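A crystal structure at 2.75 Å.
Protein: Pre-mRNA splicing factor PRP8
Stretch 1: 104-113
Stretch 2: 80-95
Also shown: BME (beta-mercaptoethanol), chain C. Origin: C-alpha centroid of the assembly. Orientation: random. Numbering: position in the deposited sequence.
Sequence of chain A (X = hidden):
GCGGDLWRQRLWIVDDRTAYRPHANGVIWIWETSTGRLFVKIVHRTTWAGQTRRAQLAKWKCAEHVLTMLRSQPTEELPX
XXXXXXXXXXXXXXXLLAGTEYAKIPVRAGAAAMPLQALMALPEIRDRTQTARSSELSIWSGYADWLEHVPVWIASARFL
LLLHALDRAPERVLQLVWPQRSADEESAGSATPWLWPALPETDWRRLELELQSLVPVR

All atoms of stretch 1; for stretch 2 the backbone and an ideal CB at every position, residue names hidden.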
ATOM      1  N   LYS A 104       4.526  17.528 -12.347  1.00 85.22           N
ATOM      2  CA  LYS A 104       3.812  17.156 -13.571  1.00 86.26           C
ATOM      3  C   LYS A 104       3.640  15.638 -13.674  1.00 84.27           C
ATOM      4  O   LYS A 104       3.381  15.102 -14.762  1.00 84.55           O
ATOM      5  CB  LYS A 104       4.516  17.712 -14.816  1.00 91.22           C
ATOM      6  CG  LYS A 104       4.735  19.243 -14.739  1.00 95.15           C
ATOM      7  CD  LYS A 104       3.461  20.036 -14.448  1.00 95.51           C
ATOM      8  CE  LYS A 104       3.687  21.544 -14.576  1.00100.49           C
ATOM      9  NZ  LYS A 104       3.782  22.028 -15.983  1.00106.02           N
ATOM     10  N   ILE A 105       3.811  14.950 -12.540  1.00 64.65           N
ATOM     11  CA  ILE A 105       3.270  13.619 -12.323  1.00 64.08           C
ATOM     12  C   ILE A 105       1.889  13.810 -11.697  1.00 63.32           C
ATOM     13  O   ILE A 105       1.817  14.281 -10.544  1.00 63.06           O
ATOM     14  CB  ILE A 105       4.145  12.759 -11.404  1.00 64.07           C
ATOM     15  CG1 ILE A 105       5.490  12.437 -12.031  1.00 63.55           C
ATOM     16  CG2 ILE A 105       3.420  11.467 -11.038  1.00 63.49           C
ATOM     17  CD1 ILE A 105       6.332  11.543 -11.138  1.00 62.25           C
ATOM     18  N   PRO A 106       0.813  13.467 -12.383  1.00 59.34           N
ATOM     19  CA  PRO A 106      -0.520  13.767 -11.857  1.00 58.12           C
ATOM     20  C   PRO A 106      -0.719  13.132 -10.493  1.00 57.64           C
ATOM     21  O   PRO A 106      -0.321  11.994 -10.251  1.00 58.27           O
ATOM     22  CB  PRO A 106      -1.457  13.166 -12.910  1.00 57.59           C
ATOM     23  CG  PRO A 106      -0.630  13.095 -14.136  1.00 60.56           C
ATOM     24  CD  PRO A 106       0.750  12.794 -13.691  1.00 58.91           C
ATOM     25  N   VAL A 107      -1.258  13.925  -9.579  1.00 52.10           N
ATOM     26  CA  VAL A 107      -1.561  13.506  -8.225  1.00 51.06           C
ATOM     27  C   VAL A 107      -3.064  13.640  -8.054  1.00 49.09           C
ATOM     28  O   VAL A 107      -3.612  14.732  -8.235  1.00 48.70           O
ATOM     29  CB  VAL A 107      -0.781  14.369  -7.221  1.00 51.35           C
ATOM     30  CG1 VAL A 107      -1.233  14.098  -5.801  1.00 49.83           C
ATOM     31  CG2 VAL A 107       0.694  14.097  -7.385  1.00 53.28           C
ATOM     32  N   ARG A 108      -3.706  12.567  -7.617  1.00 71.55           N
ATOM     33  CA  ARG A 108      -5.156  12.456  -7.600  1.00 69.77           C
ATOM     34  C   ARG A 108      -5.587  11.881  -6.261  1.00 67.83           C
ATOM     35  O   ARG A 108      -4.810  11.222  -5.575  1.00 67.36           O
ATOM     36  CB  ARG A 108      -5.623  11.558  -8.777  1.00 69.04           C
ATOM     37  CG  ARG A 108      -7.124  11.398  -8.989  1.00 74.04           C
ATOM     38  CD  ARG A 108      -7.530  10.454 -10.210  1.00 73.37           C
ATOM     39  NE  ARG A 108      -7.228   9.007 -10.139  1.00 72.21           N
ATOM     40  CZ  ARG A 108      -8.036   8.054  -9.644  1.00 74.27           C
ATOM     41  NH1 ARG A 108      -9.245   8.352  -9.171  1.00 77.51           N
ATOM     42  NH2 ARG A 108      -7.647   6.780  -9.645  1.00 73.11           N
ATOM     43  N   ALA A 109      -6.820  12.176  -5.880  1.00 70.52           N
ATOM     44  CA  ALA A 109      -7.434  11.642  -4.681  1.00 68.28           C
ATOM     45  C   ALA A 109      -8.304  10.451  -5.068  1.00 67.88           C
ATOM     46  O   ALA A 109      -8.211   9.915  -6.177  1.00 69.80           O
ATOM     47  CB  ALA A 109      -8.247  12.719  -3.962  1.00 67.74           C
ATOM     48  N   GLY A 110      -9.143  10.016  -4.136  1.00 97.19           N
ATOM     49  CA  GLY A 110     -10.123   8.993  -4.414  1.00 97.51           C
ATOM     50  C   GLY A 110      -9.671   7.566  -4.232  1.00 96.61           C
ATOM     51  O   GLY A 110     -10.384   6.656  -4.680  1.00 98.36           O
ATOM     52  N   ALA A 111      -8.519   7.327  -3.593  1.00 63.11           N
ATOM     53  CA  ALA A 111      -8.171   5.941  -3.284  1.00 61.78           C
ATOM     54  C   ALA A 111      -8.900   5.438  -2.049  1.00 60.32           C
ATOM     55  O   ALA A 111      -8.866   4.230  -1.781  1.00 59.58           O
ATOM     56  CB  ALA A 111      -6.660   5.789  -3.080  1.00 61.76           C
ATOM     57  N   ALA A 112      -9.652   6.323  -1.381  1.00 85.90           N
ATOM     58  CA  ALA A 112     -10.379   5.958  -0.172  1.00 87.56           C
ATOM     59  C   ALA A 112     -11.258   4.738  -0.398  1.00 88.54           C
ATOM     60  O   ALA A 112     -11.330   3.846   0.456  1.00 89.03           O
ATOM     61  CB  ALA A 112     -11.220   7.145   0.297  1.00 90.90           C
ATOM     62  N   ALA A 113     -11.926   4.678  -1.553  1.00 80.56           N
ATOM     63  CA  ALA A 113     -12.750   3.530  -1.905  1.00 82.02           C
ATOM     64  C   ALA A 113     -11.988   2.213  -1.809  1.00 80.10           C
ATOM     65  O   ALA A 113     -12.616   1.150  -1.746  1.00 81.71           O
ATOM     66  CB  ALA A 113     -13.299   3.703  -3.322  1.00 82.89           C
ATOM     67  N   UNK A  80       3.241   6.587 -13.453  1.00 65.77           N
ATOM     68  CA  UNK A  80       2.549   7.500 -14.351  1.00 66.68           C
ATOM     69  C   UNK A  80       1.439   8.272 -13.652  1.00 65.76           C
ATOM     70  O   UNK A  80       0.893   9.208 -14.240  1.00 65.38           O
ATOM     71  CB  UNK A  80       1.971   6.726 -15.537  1.00 66.68           C
ATOM     72  N   UNK A  81       1.095   7.896 -12.427  1.00 46.22           N
ATOM     73  CA  UNK A  81       0.140   8.622 -11.607  1.00 44.77           C
ATOM     74  C   UNK A  81       0.303   8.242 -10.150  1.00 43.12           C
ATOM     75  O   UNK A  81       0.872   7.195  -9.822  1.00 43.42           O
ATOM     76  CB  UNK A  81      -1.292   8.350 -12.073  1.00 44.77           C
ATOM     77  N   UNK A  82      -0.139   9.139  -9.268  1.00 45.49           N
ATOM     78  CA  UNK A  82      -0.098   8.931  -7.820  1.00 42.84           C
ATOM     79  C   UNK A  82      -1.504   9.147  -7.293  1.00 41.55           C
ATOM     80  O   UNK A  82      -2.092  10.202  -7.542  1.00 41.79           O
ATOM     81  CB  UNK A  82       0.902   9.867  -7.138  1.00 42.84           C
ATOM     82  N   UNK A  83      -2.049   8.163  -6.586  1.00 53.35           N
ATOM     83  CA  UNK A  83      -3.411   8.254  -6.062  1.00 52.08           C
ATOM     84  C   UNK A  83      -3.330   8.194  -4.542  1.00 48.70           C
ATOM     85  O   UNK A  83      -2.871   7.187  -3.985  1.00 46.34           O
ATOM     86  CB  UNK A  83      -4.302   7.139  -6.614  1.00 52.08           C
ATOM     87  N   UNK A  84      -3.790   9.249  -3.875  1.00 59.55           N
ATOM     88  CA  UNK A  84      -3.760   9.351  -2.423  1.00 57.85           C
ATOM     89  C   UNK A  84      -5.101   8.947  -1.839  1.00 57.59           C
ATOM     90  O   UNK A  84      -6.159   9.332  -2.349  1.00 59.50           O
ATOM     91  CB  UNK A  84      -3.395  10.771  -1.987  1.00 57.85           C
ATOM     92  N   UNK A  85      -5.045   8.150  -0.776  1.00 52.00           N
ATOM     93  CA  UNK A  85      -6.276   7.744  -0.119  1.00 52.51           C
ATOM     94  C   UNK A  85      -6.898   8.904   0.644  1.00 55.66           C
ATOM     95  O   UNK A  85      -8.124   8.994   0.734  1.00 57.10           O
ATOM     96  CB  UNK A  85      -6.013   6.570   0.826  1.00 52.51           C
ATOM     97  N   UNK A  86      -6.078   9.792   1.214  1.00 69.70           N
ATOM     98  CA  UNK A  86      -6.574  10.934   1.978  1.00 72.35           C
ATOM     99  C   UNK A  86      -6.210  12.245   1.288  1.00 73.60           C
ATOM    100  O   UNK A  86      -5.036  12.504   0.996  1.00 73.31           O
ATOM    101  CB  UNK A  86      -6.012  10.911   3.401  1.00 72.35           C
ATOM    102  N   UNK A  87      -7.217  13.092   1.074  1.00 55.89           N
ATOM    103  CA  UNK A  87      -7.002  14.292   0.281  1.00 58.22           C
ATOM    104  C   UNK A  87      -6.176  15.321   1.035  1.00 59.17           C
ATOM    105  O   UNK A  87      -5.611  16.230   0.410  1.00 60.90           O
ATOM    106  CB  UNK A  87      -8.344  14.900  -0.133  1.00 58.22           C
ATOM    107  N   UNK A  88      -6.052  15.164   2.360  1.00 76.09           N
ATOM    108  CA  UNK A  88      -5.335  16.138   3.177  1.00 77.29           C
ATOM    109  C   UNK A  88      -3.871  16.228   2.796  1.00 78.50           C
ATOM    110  O   UNK A  88      -3.255  17.282   2.991  1.00 79.62           O
ATOM    111  CB  UNK A  88      -5.462  15.782   4.660  1.00 77.29           C
ATOM    112  N   UNK A  89      -3.314  15.167   2.218  1.00 59.75           N
ATOM    113  CA  UNK A  89      -1.927  15.156   1.789  1.00 61.49           C
ATOM    114  C   UNK A  89      -1.778  15.467   0.313  1.00 62.74           C
ATOM    115  O   UNK A  89      -0.675  15.322  -0.224  1.00 64.11           O
ATOM    116  CB  UNK A  89      -1.294  13.798   2.097  1.00 61.49           C
ATOM    117  N   UNK A  90      -2.849  15.924  -0.345  1.00 76.61           N
ATOM    118  CA  UNK A  90      -2.739  16.303  -1.749  1.00 77.99           C
ATOM    119  C   UNK A  90      -1.988  17.618  -1.894  1.00 78.97           C
ATOM    120  O   UNK A  90      -1.055  17.727  -2.698  1.00 80.46           O
ATOM    121  CB  UNK A  90      -4.126  16.412  -2.386  1.00 77.99           C
ATOM    122  N   UNK A  91      -2.358  18.614  -1.086  1.00 70.68           N
ATOM    123  CA  UNK A  91      -1.603  19.865  -1.067  1.00 71.17           C
ATOM    124  C   UNK A  91      -0.172  19.683  -0.581  1.00 71.95           C
ATOM    125  O   UNK A  91       0.748  20.176  -1.258  1.00 72.99           O
ATOM    126  CB  UNK A  91      -2.316  20.889  -0.181  1.00 71.17           C
ATOM    127  N   UNK A  92       0.096  19.035   0.571  1.00 50.98           N
ATOM    128  CA  UNK A  92       1.499  18.867   1.004  1.00 51.85           C
ATOM    129  C   UNK A  92       2.374  18.166  -0.015  1.00 53.57           C
ATOM    130  O   UNK A  92       3.486  18.632  -0.305  1.00 55.07           O
ATOM    131  CB  UNK A  92       1.547  18.080   2.315  1.00 51.85           C
ATOM    132  N   UNK A  93       1.897  17.054  -0.575  1.00 48.27           N
ATOM    133  CA  UNK A  93       2.654  16.366  -1.615  1.00 50.35           C
ATOM    134  C   UNK A  93       3.015  17.302  -2.765  1.00 51.69           C
ATOM    135  O   UNK A  93       4.188  17.431  -3.137  1.00 53.83           O
ATOM    136  CB  UNK A  93       1.856  15.173  -2.145  1.00 50.35           C
ATOM    137  N   UNK A  94       2.020  17.967  -3.347  1.00 68.98           N
ATOM    138  CA  UNK A  94       2.334  18.917  -4.408  1.00 69.95           C
ATOM    139  C   UNK A  94       3.420  19.897  -3.964  1.00 70.54           C
ATOM    140  O   UNK A  94       4.382  20.134  -4.707  1.00 71.76           O
ATOM    141  CB  UNK A  94       1.075  19.678  -4.828  1.00 69.95           C
ATOM    142  N   UNK A  95       3.332  20.418  -2.725  1.00 59.40           N
ATOM    143  CA  UNK A  95       4.333  21.390  -2.278  1.00 61.02           C
ATOM    144  C   UNK A  95       5.729  20.785  -2.276  1.00 62.41           C
ATOM    145  O   UNK A  95       6.691  21.428  -2.703  1.00 64.22           O
ATOM    146  CB  UNK A  95       3.988  21.907  -0.880  1.00 61.02           C
TER
HETATM  147  C1  BME C2101      -1.725   8.783   1.678  0.81 52.71           C
HETATM  148  C2  BME C2101      -1.500  10.273   1.505  0.81 52.71           C
HETATM  149  O1  BME C2101      -3.057   8.674   2.114  0.81 52.71           O
HETATM  150  S2  BME C2101       0.234  10.752   1.307  0.81 52.71           S

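Position 80 has a CA-to-CB bond that points away from stretch 1. No atom of it lies near the CB, so almost any residue would suit. It is Arg80; its O lies 3.6 Å from CD of Pro106.

Position 81 has extended backbone angles, and an ideal CB would sit 4.2 Å from Pro106 O. Stretch 1 alone leaves room for a small side chain, and the angles do not demand glycine. It is Gly81.

Position 82 pairs in parallel with Val107. Its N donates to Pro106 O (3.0 Å), and its O accepts from Arg108 N (2.9 Å). The CB shares a sheet face with Val107, close to Ile105. Valine, isoleucine or leucine would suit. It is Ile82, whose CD1 reaches CG2 of Ile105 at 3.7 Å.

Position 83 pairs with Arg108 on the other sheet face. Its ideal CB is 4.5 Å from Ala111 CB, near the guanidinium end of Arg108. A branched aliphatic residue fits, though others could. Val83 places CG1 3.6 Å from CB of Ala111 and over one face of the Arg108 guanidinium.

Position 84 points sideways. Its N donates to Arg108 O (2.8 Å), and its O takes a weak bond from Ala111 N (3.3 Å). An apolar chain could reach Val107. Leu84 does so, with CD1 4.0 Å from Val107 CG1.

Position 85 lies against Ala111, its ideal CB 4.0 Å from that residue's CB. A small residue suits this close approach. It is Ala85.

Position 86 points away and is unconstrained by stretch 1. It is Gln86.

Position 87 has its CB 4.4 Å from CB of Ala109. A small or polar residue could fit; Thr87 makes only a loose contact.

Positions 88 and 89 are out of reach and leave the choice open. They are Ala88 and Ser89.

Position 90 points toward stretch 1, its CB 5.0 Å from Val107 CG1. A long, flexible apolar chain could fill the space. Met90 brings CE to 3.2 Å from Ala109 N and 3.6 Å from Ala109 CB.

Position 91 points away and 92 is out of reach; stretch 1 leaves both choices open. They are Asp91 and Pro92.

Position 93 also points toward Val107, favouring an aliphatic residue. Leu93 sets CD2 3.9 Å from Val107 CG1.

Position 94 points sideways, but a long, flexible chain could reach back to Val107. Lys94 brings CE 4.2 Å from Val107 CB.

Position 95 is out of reach, so the choice is open. It is Thr95.

Stretch 2, residues 80-95: RGIVLAQTASMDPLKT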
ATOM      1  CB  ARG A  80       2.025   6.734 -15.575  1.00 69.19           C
ATOM      2  CG  ARG A  80       3.159   6.361 -16.521  1.00 69.56           C
ATOM      3  CD  ARG A  80       2.750   5.308 -17.517  1.00 69.05           C
ATOM      4  NE  ARG A  80       2.862   5.776 -18.909  1.00 70.21           N
ATOM      5  CZ  ARG A  80       2.433   5.084 -19.966  1.00 69.07           C
ATOM      6  NH1 ARG A  80       1.851   3.896 -19.800  1.00 66.98           N
ATOM      7  NH2 ARG A  80       2.582   5.577 -21.199  1.00 71.38           N
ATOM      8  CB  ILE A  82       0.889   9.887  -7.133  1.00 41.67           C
ATOM      9  CG1 ILE A  82       2.317   9.559  -7.573  1.00 42.85           C
ATOM     10  CG2 ILE A  82       0.704   9.821  -5.623  1.00 38.92           C
ATOM     11  CD1 ILE A  82       3.309  10.690  -7.401  1.00 42.74           C
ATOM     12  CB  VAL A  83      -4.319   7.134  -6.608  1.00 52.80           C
ATOM     13  CG1 VAL A  83      -5.782   7.380  -6.226  1.00 52.43           C
ATOM     14  CG2 VAL A  83      -4.145   6.936  -8.107  1.00 56.85           C
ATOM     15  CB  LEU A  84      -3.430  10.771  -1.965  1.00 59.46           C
ATOM     16  CG  LEU A  84      -2.148  11.375  -2.516  1.00 60.34           C
ATOM     17  CD1 LEU A  84      -2.002  12.826  -2.095  1.00 62.14           C
ATOM     18  CD2 LEU A  84      -0.970  10.543  -2.037  1.00 58.84           C
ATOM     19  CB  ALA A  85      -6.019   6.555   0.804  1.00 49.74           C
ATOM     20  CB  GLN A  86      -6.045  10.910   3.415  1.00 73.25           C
ATOM     21  CG  GLN A  86      -6.873  10.005   4.322  1.00 71.74           C
ATOM     22  CD  GLN A  86      -6.392   9.985   5.773  1.00 71.64           C
ATOM     23  OE1 GLN A  86      -5.197  10.112   6.046  1.00 71.15           O
ATOM     24  NE2 GLN A  86      -7.332   9.818   6.707  1.00 71.67           N
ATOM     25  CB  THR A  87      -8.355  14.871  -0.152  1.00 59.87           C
ATOM     26  OG1 THR A  87      -8.160  15.903  -1.130  1.00 61.80           O
ATOM     27  CG2 THR A  87      -9.128  15.448   1.039  1.00 62.96           C
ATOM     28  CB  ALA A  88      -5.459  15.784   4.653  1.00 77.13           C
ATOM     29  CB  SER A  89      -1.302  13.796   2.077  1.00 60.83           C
ATOM     30  OG  SER A  89      -1.569  13.408   3.402  1.00 59.45           O
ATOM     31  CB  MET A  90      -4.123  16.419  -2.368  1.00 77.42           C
ATOM     32  CG  MET A  90      -4.073  16.911  -3.802  1.00 79.12           C
ATOM     33  SD  MET A  90      -5.521  16.470  -4.790  1.00 78.73           S
ATOM     34  CE  MET A  90      -5.322  14.710  -4.698  1.00 77.48           C
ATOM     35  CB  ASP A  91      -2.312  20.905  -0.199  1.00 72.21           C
ATOM     36  CG  ASP A  91      -3.373  21.682  -0.950  1.00 75.73           C
ATOM     37  OD1 ASP A  91      -3.432  21.566  -2.205  1.00 76.15           O
ATOM     38  OD2 ASP A  91      -4.060  22.498  -0.277  1.00 78.86           O
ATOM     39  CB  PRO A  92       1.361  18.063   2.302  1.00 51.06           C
ATOM     40  CG  PRO A  92       0.036  18.484   2.855  1.00 49.75           C
ATOM     41  CD  PRO A  92      -0.844  18.637   1.639  1.00 49.68           C
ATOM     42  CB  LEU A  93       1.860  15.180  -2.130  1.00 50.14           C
ATOM     43  CG  LEU A  93       2.619  14.360  -3.156  1.00 52.68           C
ATOM     44  CD1 LEU A  93       3.960  13.941  -2.594  1.00 54.21           C
ATOM     45  CD2 LEU A  93       1.787  13.160  -3.520  1.00 51.91           C
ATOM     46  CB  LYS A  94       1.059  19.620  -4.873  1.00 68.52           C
ATOM     47  CG  LYS A  94       0.150  18.670  -5.655  1.00 68.11           C
ATOM     48  CD  LYS A  94      -1.232  19.261  -5.858  1.00 67.69           C
ATOM     49  CE  LYS A  94      -2.084  18.378  -6.743  1.00 66.66           C
ATOM     50  NZ  LYS A  94      -1.859  18.633  -8.211  1.00 70.05           N
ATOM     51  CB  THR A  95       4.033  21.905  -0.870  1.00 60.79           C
ATOM     52  OG1 THR A  95       2.740  22.511  -0.834  1.00 62.21           O
ATOM     53  CG2 THR A  95       5.070  22.955  -0.480  1.00 64.10           C
TER
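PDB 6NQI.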